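Local coordinates for bifunctional purine biosynthetic protein ADE5,7 (Cryptococcus neoformans var. grubii serotype A, PDB 7LVO) that catalyses two ATP-dependent steps of de novo purine biosynthesis, this N-terminal half being the part that ligates glycine to phosphoribosylamine, at residues L148-M153 against E229-E234; D173-I178 against A212-V217; S188-S193 against E208-A213. All blocks are in the same frame, centred on the assembly; numbering follows the deposited sequence.

Interaction 1: residues L148-M153 against E229-E234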
ATOM      1  N   LEU A 148       5.591 -18.301   0.632  1.00 28.34           N
ATOM      2  CA  LEU A 148       5.865 -18.257   2.064  1.00 31.84           C
ATOM      3  C   LEU A 148       4.665 -17.719   2.836  1.00 22.49           C
ATOM      4  O   LEU A 148       4.322 -18.238   3.908  1.00 27.41           O
ATOM      5  CB  LEU A 148       7.107 -17.408   2.329  1.00 27.82           C
ATOM      6  CG  LEU A 148       7.510 -17.204   3.791  1.00 41.05           C
ATOM      7  CD1 LEU A 148       9.000 -16.879   3.885  1.00 48.11           C
ATOM      8  CD2 LEU A 148       6.693 -16.103   4.461  1.00 30.23           C
ATOM      9  N   SER A 149       4.010 -16.687   2.307  1.00 30.92           N
ATOM     10  CA  SER A 149       2.887 -16.085   3.018  1.00 29.69           C
ATOM     11  C   SER A 149       1.744 -17.075   3.179  1.00 27.89           C
ATOM     12  O   SER A 149       1.129 -17.160   4.250  1.00 25.01           O
ATOM     13  CB  SER A 149       2.407 -14.833   2.283  1.00 25.69           C
ATOM     14  OG  SER A 149       1.754 -15.171   1.077  1.00 39.22           O
ATOM     15  N   LYS A 150       1.440 -17.835   2.125  1.00 30.89           N
ATOM     16  CA  LYS A 150       0.357 -18.808   2.217  1.00 30.17           C
ATOM     17  C   LYS A 150       0.704 -19.921   3.199  1.00 32.94           C
ATOM     18  O   LYS A 150      -0.152 -20.358   3.978  1.00 29.35           O
ATOM     19  CB  LYS A 150       0.051 -19.383   0.834  1.00 28.92           C
ATOM     20  CG  LYS A 150      -0.414 -18.343  -0.176  1.00 26.92           C
ATOM     21  CD  LYS A 150      -1.823 -17.833   0.107  1.00 27.84           C
ATOM     22  CE  LYS A 150      -2.873 -18.929  -0.098  1.00 33.02           C
ATOM     23  NZ  LYS A 150      -4.267 -18.391  -0.061  1.00 32.63           N
ATOM     24  N   GLU A 151       1.952 -20.398   3.174  1.00 28.50           N
ATOM     25  CA  GLU A 151       2.382 -21.382   4.161  1.00 37.06           C
ATOM     26  C   GLU A 151       2.255 -20.819   5.572  1.00 29.68           C
ATOM     27  O   GLU A 151       1.795 -21.513   6.484  1.00 31.19           O
ATOM     28  CB  GLU A 151       3.824 -21.813   3.882  1.00 37.26           C
ATOM     29  CG  GLU A 151       4.338 -22.904   4.813  1.00 39.14           C
ATOM     30  CD  GLU A 151       5.848 -23.086   4.740  1.00 51.73           C
ATOM     31  OE1 GLU A 151       6.490 -22.463   3.866  1.00 49.34           O
ATOM     32  OE2 GLU A 151       6.395 -23.850   5.562  1.00 57.35           O
ATOM     33  N   PHE A 152       2.669 -19.564   5.767  1.00 26.63           N
ATOM     34  CA  PHE A 152       2.536 -18.926   7.071  1.00 27.27           C
ATOM     35  C   PHE A 152       1.087 -18.927   7.538  1.00 26.92           C
ATOM     36  O   PHE A 152       0.806 -19.192   8.710  1.00 27.64           O
ATOM     37  CB  PHE A 152       3.086 -17.495   7.000  1.00 22.77           C
ATOM     38  CG  PHE A 152       2.854 -16.687   8.249  1.00 23.64           C
ATOM     39  CD1 PHE A 152       1.695 -15.950   8.410  1.00 28.66           C
ATOM     40  CD2 PHE A 152       3.798 -16.668   9.262  1.00 28.73           C
ATOM     41  CE1 PHE A 152       1.478 -15.211   9.559  1.00 28.56           C
ATOM     42  CE2 PHE A 152       3.584 -15.933  10.414  1.00 32.24           C
ATOM     43  CZ  PHE A 152       2.429 -15.204  10.565  1.00 29.57           C
ATOM     44  N   MET A 153       0.149 -18.631   6.635  1.00 26.93           N
ATOM     45  CA  MET A 153      -1.254 -18.584   7.027  1.00 30.94           C
ATOM     46  C   MET A 153      -1.744 -19.962   7.462  1.00 27.31           C
ATOM     47  O   MET A 153      -2.423 -20.100   8.487  1.00 26.68           O
ATOM     48  CB  MET A 153      -2.101 -18.049   5.868  1.00 32.05           C
ATOM     49  CG  MET A 153      -1.784 -16.623   5.464  1.00 29.17           C
ATOM     50  SD  MET A 153      -2.642 -16.141   3.942  1.00 34.73           S
ATOM     51  CE  MET A 153      -1.716 -14.681   3.464  1.00 32.99           C
ATOM     52  N   GLU A 229       8.847 -19.473  -8.239  1.00 49.80           N
ATOM     53  CA  GLU A 229       7.834 -20.227  -7.516  1.00 47.54           C
ATOM     54  C   GLU A 229       6.470 -19.655  -7.876  1.00 47.79           C
ATOM     55  O   GLU A 229       6.340 -18.466  -8.188  1.00 43.80           O
ATOM     56  CB  GLU A 229       8.058 -20.175  -6.003  1.00 41.97           C
ATOM     57  CG  GLU A 229       9.339 -20.857  -5.550  1.00 59.12           C
ATOM     58  CD  GLU A 229       9.613 -20.664  -4.069  1.00 66.81           C
ATOM     59  OE1 GLU A 229       8.967 -19.792  -3.451  1.00 61.29           O
ATOM     60  OE2 GLU A 229      10.476 -21.385  -3.521  1.00 64.28           O
ATOM     61  N   VAL A 230       5.450 -20.510  -7.835  1.00 34.13           N
ATOM     62  CA  VAL A 230       4.100 -20.139  -8.233  1.00 34.35           C
ATOM     63  C   VAL A 230       3.115 -20.668  -7.201  1.00 34.27           C
ATOM     64  O   VAL A 230       3.279 -21.780  -6.683  1.00 36.79           O
ATOM     65  CB  VAL A 230       3.759 -20.676  -9.641  1.00 38.38           C
ATOM     66  CG1 VAL A 230       3.804 -22.194  -9.662  1.00 43.57           C
ATOM     67  CG2 VAL A 230       2.392 -20.173 -10.087  1.00 47.33           C
ATOM     68  N   VAL A 231       2.094 -19.870  -6.905  1.00 28.14           N
ATOM     69  CA  VAL A 231       1.022 -20.248  -5.995  1.00 34.52           C
ATOM     70  C   VAL A 231      -0.244 -20.463  -6.813  1.00 34.74           C
ATOM     71  O   VAL A 231      -0.640 -19.592  -7.597  1.00 36.76           O
ATOM     72  CB  VAL A 231       0.797 -19.176  -4.914  1.00 37.64           C
ATOM     73  CG1 VAL A 231      -0.487 -19.463  -4.147  1.00 35.60           C
ATOM     74  CG2 VAL A 231       1.985 -19.107  -3.970  1.00 33.59           C
ATOM     75  N   VAL A 232      -0.876 -21.620  -6.629  1.00 31.00           N
ATOM     76  CA  VAL A 232      -2.154 -21.943  -7.246  1.00 31.37           C
ATOM     77  C   VAL A 232      -3.170 -22.078  -6.123  1.00 29.57           C
ATOM     78  O   VAL A 232      -3.046 -22.969  -5.273  1.00 33.15           O
ATOM     79  CB  VAL A 232      -2.078 -23.231  -8.080  1.00 37.36           C
ATOM     80  CG1 VAL A 232      -3.412 -23.514  -8.744  1.00 29.45           C
ATOM     81  CG2 VAL A 232      -0.966 -23.127  -9.116  1.00 37.77           C
ATOM     82  N   GLU A 233      -4.171 -21.197  -6.118  1.00 28.61           N
ATOM     83  CA  GLU A 233      -5.137 -21.156  -5.029  1.00 36.71           C
ATOM     84  C   GLU A 233      -6.540 -20.968  -5.580  1.00 35.52           C
ATOM     85  O   GLU A 233      -6.733 -20.567  -6.730  1.00 32.32           O
ATOM     86  CB  GLU A 233      -4.811 -20.035  -4.033  1.00 28.33           C
ATOM     87  CG  GLU A 233      -4.877 -18.647  -4.624  1.00 31.55           C
ATOM     88  CD  GLU A 233      -4.534 -17.568  -3.614  1.00 36.88           C
ATOM     89  OE1 GLU A 233      -3.685 -17.829  -2.740  1.00 32.84           O
ATOM     90  OE2 GLU A 233      -5.120 -16.466  -3.700  1.00 29.11           O
ATOM     91  N   GLU A 234      -7.523 -21.259  -4.733  1.00 36.22           N
ATOM     92  CA  GLU A 234      -8.918 -21.201  -5.146  1.00 42.70           C
ATOM     93  C   GLU A 234      -9.354 -19.765  -5.407  1.00 40.60           C
ATOM     94  O   GLU A 234      -9.011 -18.844  -4.659  1.00 32.23           O
ATOM     95  CB  GLU A 234      -9.810 -21.828  -4.072  1.00 43.17           C
ATOM     96  CG  GLU A 234     -11.281 -21.909  -4.452  1.00 47.18           C
ATOM     97  CD  GLU A 234     -12.116 -22.625  -3.406  1.00 46.07           C
ATOM     98  OE1 GLU A 234     -11.555 -23.028  -2.368  1.00 44.56           O
ATOM     99  OE2 GLU A 234     -13.333 -22.781  -3.621  1.00 59.11           O
TER
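In the ATP-grasp part of this GAR synthetase, Lys-150 reaches from helix 146-155 onto one face of a four-stranded antiparallel sheet and forms a salt bridge with Glu-233 of strand 229-234. The backbones stay well apart, 8.4 Å between the CA atoms of Lys-150 and Val-231, and the lysine spans the distance. Its chain is bent rather than stretched, turning at chi2 (-72°) and again at chi3 (-67°). The first part of it passes Val-231, where Lys-150 CG rests 4.1 Å from Val-231 CG1; the end then runs at about a right angle across the extended glutamate. Lys-150 NZ lies 2.8 Å from Glu-233 OE1, but Lys-150 CE is almost as close to that same OE1, at 3.0 Å. The oxygen therefore sits beside the CE-NZ bond, with a CE-NZ-OE1 angle of only about 82°, so the ion pair is close while the hydrogen bond within it is weak. The ammonium group makes other bonds, to Thr-160 OG1, its strongest polar partner, and to the carbonyl oxygen of Ala-161. On the glutamate, the two oxygens divide their work: OE1 takes Lys-150, and OE2 forms a salt bridge with Lys-191 from the neighbouring strand 188-192. Two lysines thus fix the turn of one buried carboxylate. The Glu-233 side chain is about 7 Å from that of Glu-331, a predicted magnesium ligand, and the strand falls within the predicted ATP-binding region. A charged network on this face of the sheet is consistent with the nucleotide and metal site of an ATP-grasp ligase.

Interaction 2: residues D173-I178 against A212-V217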
ATOM      1  N   ASP A 173       3.985 -31.084 -12.003  1.00 52.41           N
ATOM      2  CA  ASP A 173       3.052 -31.224 -10.891  1.00 48.98           C
ATOM      3  C   ASP A 173       1.992 -30.133 -10.922  1.00 49.27           C
ATOM      4  O   ASP A 173       0.825 -30.386 -10.599  1.00 52.54           O
ATOM      5  CB  ASP A 173       3.813 -31.195  -9.566  1.00 47.65           C
ATOM      6  CG  ASP A 173       4.795 -32.342  -9.432  1.00 44.90           C
ATOM      7  OD1 ASP A 173       4.440 -33.479  -9.806  1.00 49.67           O
ATOM      8  OD2 ASP A 173       5.923 -32.105  -8.954  1.00 54.58           O
ATOM      9  N   ALA A 174       2.375 -28.913 -11.305  1.00 45.73           N
ATOM     10  CA  ALA A 174       1.407 -27.825 -11.367  1.00 42.22           C
ATOM     11  C   ALA A 174       0.295 -28.137 -12.361  1.00 46.07           C
ATOM     12  O   ALA A 174      -0.868 -27.771 -12.143  1.00 41.74           O
ATOM     13  CB  ALA A 174       2.107 -26.517 -11.738  1.00 49.82           C
ATOM     14  N   VAL A 175       0.632 -28.817 -13.458  1.00 42.52           N
ATOM     15  CA  VAL A 175      -0.383 -29.192 -14.437  1.00 49.08           C
ATOM     16  C   VAL A 175      -1.281 -30.288 -13.874  1.00 44.73           C
ATOM     17  O   VAL A 175      -2.513 -30.219 -13.977  1.00 52.43           O
ATOM     18  CB  VAL A 175       0.280 -29.631 -15.755  1.00 61.50           C
ATOM     19  CG1 VAL A 175      -0.753 -30.221 -16.703  1.00 64.46           C
ATOM     20  CG2 VAL A 175       0.997 -28.453 -16.408  1.00 58.55           C
ATOM     21  N   ALA A 176      -0.677 -31.319 -13.277  1.00 46.55           N
ATOM     22  CA  ALA A 176      -1.467 -32.395 -12.693  1.00 47.16           C
ATOM     23  C   ALA A 176      -2.389 -31.880 -11.595  1.00 47.85           C
ATOM     24  O   ALA A 176      -3.498 -32.397 -11.423  1.00 44.85           O
ATOM     25  CB  ALA A 176      -0.545 -33.480 -12.139  1.00 46.09           C
ATOM     26  N   TYR A 177      -1.950 -30.869 -10.844  1.00 41.08           N
ATOM     27  CA  TYR A 177      -2.777 -30.332  -9.768  1.00 43.69           C
ATOM     28  C   TYR A 177      -4.050 -29.705 -10.320  1.00 44.48           C
ATOM     29  O   TYR A 177      -5.135 -29.883  -9.755  1.00 47.03           O
ATOM     30  CB  TYR A 177      -1.972 -29.317  -8.956  1.00 40.38           C
ATOM     31  CG  TYR A 177      -2.727 -28.708  -7.795  1.00 42.36           C
ATOM     32  CD1 TYR A 177      -3.087 -29.474  -6.697  1.00 39.53           C
ATOM     33  CD2 TYR A 177      -3.070 -27.365  -7.795  1.00 40.15           C
ATOM     34  CE1 TYR A 177      -3.771 -28.921  -5.637  1.00 39.81           C
ATOM     35  CE2 TYR A 177      -3.753 -26.801  -6.736  1.00 42.17           C
ATOM     36  CZ  TYR A 177      -4.100 -27.585  -5.657  1.00 41.49           C
ATOM     37  OH  TYR A 177      -4.782 -27.027  -4.599  1.00 41.80           O
ATOM     38  N   ILE A 178      -3.938 -28.962 -11.422  1.00 43.42           N
ATOM     39  CA  ILE A 178      -5.124 -28.382 -12.045  1.00 46.95           C
ATOM     40  C   ILE A 178      -5.973 -29.476 -12.680  1.00 45.88           C
ATOM     41  O   ILE A 178      -7.207 -29.423 -12.645  1.00 47.23           O
ATOM     42  CB  ILE A 178      -4.717 -27.310 -13.074  1.00 48.97           C
ATOM     43  CG1 ILE A 178      -3.964 -26.176 -12.379  1.00 47.01           C
ATOM     44  CG2 ILE A 178      -5.939 -26.778 -13.808  1.00 47.73           C
ATOM     45  CD1 ILE A 178      -3.395 -25.138 -13.324  1.00 55.96           C
ATOM     46  N   ALA A 212      -2.077 -22.625 -19.834  1.00 53.53           N
ATOM     47  CA  ALA A 212      -1.305 -21.610 -20.542  1.00 58.63           C
ATOM     48  C   ALA A 212      -0.667 -20.629 -19.567  1.00 65.63           C
ATOM     49  O   ALA A 212       0.491 -20.229 -19.745  1.00 58.22           O
ATOM     50  CB  ALA A 212      -2.194 -20.875 -21.542  1.00 55.26           C
ATOM     51  N   ALA A 213      -1.407 -20.231 -18.528  1.00 64.04           N
ATOM     52  CA  ALA A 213      -0.865 -19.315 -17.534  1.00 57.40           C
ATOM     53  C   ALA A 213       0.272 -19.936 -16.733  1.00 55.48           C
ATOM     54  O   ALA A 213       1.110 -19.200 -16.201  1.00 62.69           O
ATOM     55  CB  ALA A 213      -1.974 -18.845 -16.590  1.00 48.06           C
ATOM     56  N   LEU A 214       0.323 -21.265 -16.636  1.00 50.04           N
ATOM     57  CA  LEU A 214       1.425 -21.913 -15.933  1.00 56.96           C
ATOM     58  C   LEU A 214       2.694 -21.932 -16.778  1.00 61.94           C
ATOM     59  O   LEU A 214       3.797 -21.756 -16.251  1.00 58.45           O
ATOM     60  CB  LEU A 214       1.038 -23.337 -15.531  1.00 42.17           C
ATOM     61  CG  LEU A 214      -0.026 -23.477 -14.440  1.00 48.74           C
ATOM     62  CD1 LEU A 214      -0.276 -24.946 -14.127  1.00 41.96           C
ATOM     63  CD2 LEU A 214       0.390 -22.720 -13.188  1.00 39.25           C
ATOM     64  N   LYS A 215       2.558 -22.148 -18.090  1.00 59.00           N
ATOM     65  CA  LYS A 215       3.729 -22.143 -18.960  1.00 64.39           C
ATOM     66  C   LYS A 215       4.278 -20.736 -19.156  1.00 68.55           C
ATOM     67  O   LYS A 215       5.484 -20.567 -19.367  1.00 67.71           O
ATOM     68  CB  LYS A 215       3.389 -22.773 -20.311  1.00 63.54           C
ATOM     69  CG  LYS A 215       4.486 -22.626 -21.356  1.00 66.53           C
ATOM     70  CD  LYS A 215       4.193 -23.454 -22.596  1.00 63.79           C
ATOM     71  CE  LYS A 215       4.230 -24.942 -22.287  1.00 63.72           C
ATOM     72  NZ  LYS A 215       3.981 -25.770 -23.500  1.00 65.23           N
ATOM     73  N   SER A 216       3.416 -19.719 -19.091  1.00 67.87           N
ATOM     74  CA  SER A 216       3.874 -18.346 -19.261  1.00 67.43           C
ATOM     75  C   SER A 216       4.652 -17.842 -18.052  1.00 74.46           C
ATOM     76  O   SER A 216       5.402 -16.869 -18.178  1.00 81.76           O
ATOM     77  CB  SER A 216       2.682 -17.426 -19.529  1.00 68.27           C
ATOM     78  OG  SER A 216       1.732 -17.500 -18.477  1.00 70.21           O
ATOM     79  N   VAL A 217       4.492 -18.479 -16.892  1.00 70.76           N
ATOM     80  CA  VAL A 217       5.185 -18.061 -15.685  1.00 67.31           C
ATOM     81  C   VAL A 217       6.296 -19.023 -15.284  1.00 66.77           C
ATOM     82  O   VAL A 217       7.297 -18.582 -14.706  1.00 65.07           O
ATOM     83  CB  VAL A 217       4.180 -17.880 -14.525  1.00 61.44           C
ATOM     84  CG1 VAL A 217       4.897 -17.427 -13.265  1.00 60.50           C
ATOM     85  CG2 VAL A 217       3.086 -16.897 -14.915  1.00 70.19           C
TER
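Leu-214 and Ile-178 point at each other tip to tip, from two helix segments that run nearly antiparallel (163°) with their axes 10.4 Å apart. The leucine does most of the reaching. With chi2 at -179°, its CD1 continues straight out from the chain and enters the surface of helix 171-179, so one methyl makes nearly the whole contact. Leu-214 CD1 comes to 3.2 Å from Ile-178 CD1, a distance so short for two methyls that it is doubtful in detail and may reflect small errors in the placed side chains. From another side it approaches Ala-174, standing 3.7 Å from the methyl CB and 3.5 Å from the carbonyl O of that residue. Val-175 lies farther off, its CG2 4.4 Å from Leu-214 CD1. No hydrogen bond joins the segments; the helices meet here by apolar contact, and the leucine tip lies against the small methyl of Ala-174. Phe-211 and Ala-210, a turn earlier on helix 207-218, extend the contact along Ile-178. The sheet lies against both helices: Ala-174 touches Phe-166 and Leu-214 touches Ile-190. Two antiparallel helices laid against an antiparallel sheet make up the alpha+beta subdomain familiar from the ATP-grasp fold.

Interaction 3: residues S188-S193 against E208-A213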
ATOM      1  N   SER A 188      -9.373 -21.360 -10.590  1.00 42.56           N
ATOM      2  CA  SER A 188      -8.085 -21.273  -9.925  1.00 45.30           C
ATOM      3  C   SER A 188      -7.463 -19.907 -10.178  1.00 45.40           C
ATOM      4  O   SER A 188      -7.792 -19.219 -11.149  1.00 48.32           O
ATOM      5  CB  SER A 188      -7.128 -22.374 -10.412  1.00 37.80           C
ATOM      6  OG  SER A 188      -7.653 -23.663 -10.147  1.00 42.71           O
ATOM      7  N   VAL A 189      -6.555 -19.521  -9.283  1.00 39.29           N
ATOM      8  CA  VAL A 189      -5.793 -18.285  -9.396  1.00 40.38           C
ATOM      9  C   VAL A 189      -4.316 -18.648  -9.398  1.00 45.15           C
ATOM     10  O   VAL A 189      -3.840 -19.337  -8.490  1.00 32.67           O
ATOM     11  CB  VAL A 189      -6.113 -17.308  -8.250  1.00 44.97           C
ATOM     12  CG1 VAL A 189      -5.402 -15.985  -8.472  1.00 37.42           C
ATOM     13  CG2 VAL A 189      -7.617 -17.103  -8.127  1.00 46.92           C
ATOM     14  N   ILE A 190      -3.597 -18.188 -10.418  1.00 44.90           N
ATOM     15  CA  ILE A 190      -2.175 -18.473 -10.583  1.00 44.31           C
ATOM     16  C   ILE A 190      -1.408 -17.199 -10.265  1.00 46.20           C
ATOM     17  O   ILE A 190      -1.538 -16.194 -10.977  1.00 47.72           O
ATOM     18  CB  ILE A 190      -1.858 -18.971 -12.001  1.00 49.41           C
ATOM     19  CG1 ILE A 190      -2.654 -20.243 -12.302  1.00 39.52           C
ATOM     20  CG2 ILE A 190      -0.363 -19.216 -12.159  1.00 50.32           C
ATOM     21  CD1 ILE A 190      -2.448 -20.778 -13.707  1.00 50.89           C
ATOM     22  N   LYS A 191      -0.608 -17.242  -9.203  1.00 41.91           N
ATOM     23  CA  LYS A 191       0.141 -16.088  -8.732  1.00 40.32           C
ATOM     24  C   LYS A 191       1.635 -16.380  -8.761  1.00 37.92           C
ATOM     25  O   LYS A 191       2.077 -17.450  -8.334  1.00 39.11           O
ATOM     26  CB  LYS A 191      -0.271 -15.704  -7.307  1.00 39.47           C
ATOM     27  CG  LYS A 191      -1.731 -15.305  -7.157  1.00 43.17           C
ATOM     28  CD  LYS A 191      -2.028 -14.891  -5.726  1.00 32.27           C
ATOM     29  CE  LYS A 191      -3.469 -14.442  -5.563  1.00 37.35           C
ATOM     30  NZ  LYS A 191      -3.747 -14.019  -4.158  1.00 42.55           N
ATOM     31  N   ALA A 192       2.406 -15.422  -9.264  1.00 51.22           N
ATOM     32  CA  ALA A 192       3.860 -15.495  -9.190  1.00 48.08           C
ATOM     33  C   ALA A 192       4.310 -15.088  -7.792  1.00 42.54           C
ATOM     34  O   ALA A 192       3.956 -14.007  -7.309  1.00 43.41           O
ATOM     35  CB  ALA A 192       4.496 -14.591 -10.241  1.00 43.81           C
ATOM     36  N   SER A 193       5.083 -15.960  -7.139  1.00 44.84           N
ATOM     37  CA  SER A 193       5.488 -15.706  -5.761  1.00 47.37           C
ATOM     38  C   SER A 193       6.218 -14.374  -5.637  1.00 43.71           C
ATOM     39  O   SER A 193       5.921 -13.571  -4.744  1.00 40.17           O
ATOM     40  CB  SER A 193       6.367 -16.849  -5.255  1.00 38.38           C
ATOM     41  OG  SER A 193       7.563 -16.937  -6.012  1.00 60.81           O
ATOM     42  N   GLU A 208      -8.092 -24.454 -19.544  1.00 64.40           N
ATOM     43  CA  GLU A 208      -7.214 -24.190 -20.680  1.00 67.95           C
ATOM     44  C   GLU A 208      -6.351 -22.961 -20.435  1.00 61.90           C
ATOM     45  O   GLU A 208      -5.137 -22.979 -20.676  1.00 61.99           O
ATOM     46  CB  GLU A 208      -8.044 -24.023 -21.955  1.00 66.24           C
ATOM     47  CG  GLU A 208      -8.765 -25.286 -22.387  1.00 67.80           C
ATOM     48  CD  GLU A 208      -7.815 -26.451 -22.592  1.00 68.79           C
ATOM     49  OE1 GLU A 208      -6.591 -26.214 -22.692  1.00 66.03           O
ATOM     50  OE2 GLU A 208      -8.290 -27.608 -22.647  1.00 62.70           O
ATOM     51  N   GLU A 209      -6.961 -21.879 -19.951  1.00 63.15           N
ATOM     52  CA  GLU A 209      -6.196 -20.676 -19.647  1.00 65.05           C
ATOM     53  C   GLU A 209      -5.263 -20.875 -18.461  1.00 64.94           C
ATOM     54  O   GLU A 209      -4.263 -20.156 -18.350  1.00 63.75           O
ATOM     55  CB  GLU A 209      -7.142 -19.504 -19.380  1.00 65.37           C
ATOM     56  CG  GLU A 209      -8.147 -19.259 -20.494  1.00 58.23           C
ATOM     57  CD  GLU A 209      -8.993 -18.028 -20.254  1.00 61.83           C
ATOM     58  OE1 GLU A 209      -8.607 -17.199 -19.399  1.00 57.68           O
ATOM     59  OE2 GLU A 209     -10.044 -17.892 -20.918  1.00 62.02           O
ATOM     60  N   ALA A 210      -5.565 -21.831 -17.580  1.00 57.07           N
ATOM     61  CA  ALA A 210      -4.690 -22.095 -16.442  1.00 61.07           C
ATOM     62  C   ALA A 210      -3.407 -22.788 -16.888  1.00 57.18           C
ATOM     63  O   ALA A 210      -2.307 -22.415 -16.462  1.00 44.36           O
ATOM     64  CB  ALA A 210      -5.425 -22.933 -15.397  1.00 50.93           C
ATOM     65  N   PHE A 211      -3.529 -23.803 -17.746  1.00 54.21           N
ATOM     66  CA  PHE A 211      -2.340 -24.474 -18.261  1.00 50.45           C
ATOM     67  C   PHE A 211      -1.462 -23.506 -19.047  1.00 51.53           C
ATOM     68  O   PHE A 211      -0.229 -23.551 -18.949  1.00 49.78           O
ATOM     69  CB  PHE A 211      -2.742 -25.665 -19.131  1.00 55.32           C
ATOM     70  CG  PHE A 211      -3.729 -26.588 -18.475  1.00 67.39           C
ATOM     71  CD1 PHE A 211      -3.385 -27.299 -17.337  1.00 66.53           C
ATOM     72  CD2 PHE A 211      -4.998 -26.754 -19.005  1.00 74.28           C
ATOM     73  CE1 PHE A 211      -4.293 -28.151 -16.732  1.00 60.86           C
ATOM     74  CE2 PHE A 211      -5.910 -27.604 -18.405  1.00 72.55           C
ATOM     75  CZ  PHE A 211      -5.557 -28.303 -17.268  1.00 62.66           C
ATOM     76  N   ALA A 212      -2.077 -22.625 -19.834  1.00 53.53           N
ATOM     77  CA  ALA A 212      -1.305 -21.610 -20.542  1.00 58.63           C
ATOM     78  C   ALA A 212      -0.667 -20.629 -19.567  1.00 65.63           C
ATOM     79  O   ALA A 212       0.491 -20.229 -19.745  1.00 58.22           O
ATOM     80  CB  ALA A 212      -2.194 -20.875 -21.542  1.00 55.26           C
ATOM     81  N   ALA A 213      -1.407 -20.231 -18.528  1.00 64.04           N
ATOM     82  CA  ALA A 213      -0.865 -19.315 -17.534  1.00 57.40           C
ATOM     83  C   ALA A 213       0.272 -19.936 -16.733  1.00 55.48           C
ATOM     84  O   ALA A 213       1.110 -19.200 -16.201  1.00 62.69           O
ATOM     85  CB  ALA A 213      -1.974 -18.845 -16.590  1.00 48.06           C
TER
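Ile-190 leaves strand 188-192 toward helix 207-218, its CA 7.1 Å from that of Ala-213, and it alone carries the strand's contact with this part of the helix. At CB the chain forks. The CG2 branch stands anti to the backbone N and stays close to the sheet, where it lies 3.6 Å from CG2 of Val-230 on the adjoining strand 229-234. The other branch heads for the helix: CG1 is anti to the carbonyl carbon (chi1 -59°) and serves as a spacer, itself lying beyond 4.5 Å of both Ala-210 O and Ala-213 CB. Chi2 is close to 180°, which extends the chain and brings CD1 down onto the helix surface. There the methyl settles among the atoms of two alanines one turn apart. Ile-190 CD1 lies 3.2 Å from the carbonyl O of Ala-210, a close van der Waals approach to the backbone, and 4.0 Å from Ala-210 CB. Its distance to the methyl CB of Ala-213 is 3.5 Å. With no longer side chain at either position, the isoleucine can come right down to the helix backbone. All three residues are buried, and the strand and this part of the helix share no hydrogen bond. Around the same methyl, Leu-214 closes another side, its CD2 lying 3.5 Å from Ile-190 CD1. Ile-178 of helix 171-179 touches Ala-210, while Leu-202 of strand 201-202 touches Ala-213. Ile-190 thus stands on an inner strand, between 229-234 and 201-202, and points into the layer where helices 171-179 and 207-218 lie against the sheet.

Interactions 1 and 3 are buried at every touching residue; in interaction 2 Val-175 at the edge is partly exposed. All belong to the same ATP-grasp region. Interactions 1 and 3 lie on the two faces of one sheet, and interaction 2 joins the two helices packed on the second face. Interactions 2 and 3, with centres only 6 Å apart, share helix 207-218 and form a continuous apolar layer, Leu-214 passing from one to the other. In interaction 1 charged side chains meet near the predicted magnesium site. Strands 229-234 and 188-192 connect the two chemistries: backbone pairing ties Val-231 to Lys-191 and Glu-233 to Val-189. Interaction 2 lies farthest from the chain's centre, and interaction 1 nearest.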